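Local coordinates for protein C-terminal peptide of Putative angiotensinogen (Lampetra fluviatilis, PDB 5INW) that forms the C-terminal part of lamprey angiotensinogen, a serpin that inhibits thrombin with heparin as a template, left as a separate peptide by reaction-loop cleavage, at the interface of chains B and A. Residues are numbered along the deposited sequence; one frame, centred on the assembly and turned at random. Chains: chain A, C-terminal peptide of Putative angiotensinogen; chain B, Putative angiotensinogen.

The interface of chains B and A. Residues chain B 266-268, 312-313, 316, 350; chain A 8-12, 30-31, 33.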
loop_
_atom_site.group_PDB
_atom_site.type_symbol
_atom_site.label_atom_id
_atom_site.label_comp_id
_atom_site.label_asym_id
_atom_site.label_seq_id
_atom_site.Cartn_x
_atom_site.Cartn_y
_atom_site.Cartn_z
ATOM N N PHE B 266 -6.285 -15.467 -20.509
ATOM C CA PHE B 266 -5.202 -15.065 -19.626
ATOM C C PHE B 266 -4.628 -16.351 -19.070
ATOM O O PHE B 266 -5.353 -17.153 -18.473
ATOM C CB PHE B 266 -5.727 -14.172 -18.508
ATOM C CG PHE B 266 -4.656 -13.636 -17.566
ATOM C CD1 PHE B 266 -4.034 -12.418 -17.814
ATOM C CD2 PHE B 266 -4.317 -14.329 -16.394
ATOM C CE1 PHE B 266 -3.078 -11.918 -16.935
ATOM C CE2 PHE B 266 -3.355 -13.850 -15.529
ATOM C CZ PHE B 266 -2.739 -12.642 -15.798
ATOM N N TRP B 267 -3.322 -16.530 -19.250
ATOM C CA TRP B 267 -2.613 -17.715 -18.787
ATOM C C TRP B 267 -1.980 -17.481 -17.391
ATOM O O TRP B 267 -0.900 -16.911 -17.283
ATOM C CB TRP B 267 -1.577 -18.137 -19.837
ATOM C CG TRP B 267 -2.247 -18.655 -21.077
ATOM C CD1 TRP B 267 -2.460 -17.977 -22.259
ATOM C CD2 TRP B 267 -2.856 -19.941 -21.246
ATOM N NE1 TRP B 267 -3.142 -18.767 -23.150
ATOM C CE2 TRP B 267 -3.394 -19.981 -22.565
ATOM C CE3 TRP B 267 -2.987 -21.076 -20.424
ATOM C CZ2 TRP B 267 -4.057 -21.126 -23.085
ATOM C CZ3 TRP B 267 -3.637 -22.219 -20.946
ATOM C CH2 TRP B 267 -4.167 -22.228 -22.263
ATOM N N VAL B 268 -2.663 -17.978 -16.353
ATOM C CA VAL B 268 -2.138 -18.062 -14.970
ATOM C C VAL B 268 -0.839 -18.868 -14.879
ATOM O O VAL B 268 -0.075 -18.711 -13.919
ATOM C CB VAL B 268 -3.167 -18.724 -13.979
ATOM C CG1 VAL B 268 -2.642 -18.766 -12.528
ATOM C CG2 VAL B 268 -4.528 -18.014 -14.013
ATOM N N VAL B 312 5.857 -8.015 -16.783
ATOM C CA VAL B 312 5.363 -9.345 -17.206
ATOM C C VAL B 312 6.532 -10.295 -17.476
ATOM O O VAL B 312 7.257 -10.118 -18.450
ATOM C CB VAL B 312 4.529 -9.298 -18.525
ATOM C CG1 VAL B 312 3.525 -10.461 -18.561
ATOM C CG2 VAL B 312 3.827 -7.961 -18.698
ATOM N N PRO B 313 6.729 -11.308 -16.629
ATOM C CA PRO B 313 7.669 -12.325 -17.097
ATOM C C PRO B 313 7.142 -13.017 -18.355
ATOM O O PRO B 313 5.926 -13.241 -18.469
ATOM C CB PRO B 313 7.778 -13.279 -15.913
ATOM C CG PRO B 313 6.550 -13.036 -15.115
ATOM C CD PRO B 313 6.271 -11.571 -15.258
ATOM N N THR B 316 5.975 -17.636 -17.032
ATOM C CA THR B 316 5.446 -17.407 -15.676
ATOM C C THR B 316 6.202 -18.175 -14.577
ATOM O O THR B 316 5.927 -17.974 -13.375
ATOM C CB THR B 316 3.928 -17.677 -15.612
ATOM O OG1 THR B 316 3.631 -18.956 -16.177
ATOM C CG2 THR B 316 3.200 -16.664 -16.426
ATOM N N PRO B 350 -5.717 -6.722 -19.005
ATOM C CA PRO B 350 -6.955 -7.117 -18.318
ATOM C C PRO B 350 -7.672 -5.978 -17.588
ATOM O O PRO B 350 -7.034 -5.040 -17.138
ATOM C CB PRO B 350 -6.480 -8.166 -17.321
ATOM C CG PRO B 350 -5.277 -8.774 -17.954
ATOM C CD PRO B 350 -4.613 -7.656 -18.704
ATOM N N VAL A 8 -0.267 -8.312 -21.725
ATOM C CA VAL A 8 -0.298 -8.701 -20.352
ATOM C C VAL A 8 -1.328 -9.817 -20.345
ATOM O O VAL A 8 -2.511 -9.575 -20.097
ATOM C CB VAL A 8 -0.673 -7.496 -19.451
ATOM C CG1 VAL A 8 -0.569 -7.857 -17.960
ATOM C CG2 VAL A 8 0.217 -6.293 -19.796
ATOM N N ASP A 9 -0.863 -11.024 -20.690
ATOM C CA ASP A 9 -1.709 -12.238 -20.765
ATOM C C ASP A 9 -1.301 -13.273 -19.724
ATOM O O ASP A 9 -1.876 -14.349 -19.688
ATOM C CB ASP A 9 -1.688 -12.850 -22.195
ATOM C CG ASP A 9 -0.294 -13.299 -22.636
ATOM O OD1 ASP A 9 0.697 -12.560 -22.449
ATOM O OD2 ASP A 9 -0.175 -14.413 -23.162
ATOM N N ARG A 10 -0.316 -12.927 -18.889
ATOM C CA ARG A 10 0.315 -13.814 -17.891
ATOM C C ARG A 10 0.392 -13.064 -16.546
ATOM O O ARG A 10 0.132 -11.864 -16.517
ATOM C CB ARG A 10 1.753 -14.149 -18.304
ATOM C CG ARG A 10 2.072 -14.088 -19.790
ATOM C CD ARG A 10 3.482 -14.565 -20.063
ATOM N NE ARG A 10 3.565 -15.447 -21.218
ATOM C CZ ARG A 10 3.394 -15.071 -22.480
ATOM N NH1 ARG A 10 3.060 -13.815 -22.807
ATOM N NH2 ARG A 10 3.539 -15.984 -23.440
ATOM N N PRO A 11 0.772 -13.742 -15.449
ATOM C CA PRO A 11 0.947 -13.024 -14.213
ATOM C C PRO A 11 1.966 -11.929 -14.350
ATOM O O PRO A 11 2.967 -12.115 -15.048
ATOM C CB PRO A 11 1.454 -14.084 -13.273
ATOM C CG PRO A 11 0.885 -15.348 -13.778
ATOM C CD PRO A 11 0.415 -15.134 -15.180
ATOM N N PHE A 12 1.689 -10.797 -13.698
ATOM C CA PHE A 12 2.544 -9.628 -13.770
ATOM C C PHE A 12 2.672 -8.886 -12.442
ATOM O O PHE A 12 1.778 -8.898 -11.619
ATOM C CB PHE A 12 2.049 -8.695 -14.847
ATOM C CG PHE A 12 0.731 -8.082 -14.565
ATOM C CD1 PHE A 12 0.641 -6.820 -14.013
ATOM C CD2 PHE A 12 -0.432 -8.732 -14.909
ATOM C CE1 PHE A 12 -0.596 -6.232 -13.807
ATOM C CE2 PHE A 12 -1.677 -8.147 -14.711
ATOM C CZ PHE A 12 -1.763 -6.911 -14.160
ATOM N N VAL A 30 -0.510 -9.328 -9.927
ATOM C CA VAL A 30 -1.795 -9.808 -10.380
ATOM C C VAL A 30 -1.597 -11.128 -11.112
ATOM O O VAL A 30 -0.939 -11.156 -12.158
ATOM C CB VAL A 30 -2.474 -8.801 -11.300
ATOM C CG1 VAL A 30 -3.811 -9.353 -11.734
ATOM C CG2 VAL A 30 -2.665 -7.483 -10.574
ATOM N N ALA A 31 -2.141 -12.203 -10.526
ATOM C CA ALA A 31 -2.153 -13.545 -11.120
ATOM C C ALA A 31 -3.547 -14.102 -11.460
ATOM O O ALA A 31 -3.627 -15.033 -12.228
ATOM C CB ALA A 31 -1.429 -14.510 -10.221
ATOM N N PRO A 33 -7.222 -12.245 -12.110
ATOM C CA PRO A 33 -8.321 -11.280 -12.204
ATOM C C PRO A 33 -9.707 -11.848 -11.826
ATOM O O PRO A 33 -9.897 -13.067 -11.789
ATOM C CB PRO A 33 -8.333 -10.944 -13.679
ATOM C CG PRO A 33 -6.934 -11.134 -14.139
ATOM C CD PRO A 33 -6.362 -12.228 -13.310
#
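B:Phe266 is the wedge of this intramolecular seam, where the C-terminal peptide of the cleaved serpin packs against the body it was cut from. With CG anti to its backbone N (chi1 -177°), the ring reaches in between two stretches of the peptide. The carbonyl O of A:Asp9 lies over one face towards the rim, and CD of A:Pro33 sits 4.1 Å from CE2 of B:Phe266 on the opposite face. A flat, apolar ring suits a place with main chain on one face and proline on the other; its CZ tip points at the carbonyl O of A:Arg10.

A:Pro11 buries slightly more surface than any other peptide residue of this patch. Its CD meets CG2 of B:Thr316 at 3.4 Å, the side chains crossing at about a right angle, while CG turns to the carbonyl O of B:Val268. The rigid ring fills this corner and has no N-H to satisfy.

Two residues earlier, A:Asp9 is gripped through its backbone: its O accepts a hydrogen bond of 2.7 Å from N of B:Trp267, almost along the C=O axis (171°). Its short acidic side chain suits pairing within the peptide: OD1 forms a salt bridge with NH1 of A:Arg10, while OD2 lies above one guanidinium face. This may steady the bent arginine, whose methylenes pass B:Thr316 and B:Val312.

The seam gathers the ends of strands 261-267, 306-313 and 345-350 of the body around the loop joining peptide strands 5-7 and 12-18, with the tail after strand 24-30 closing over B:Phe266.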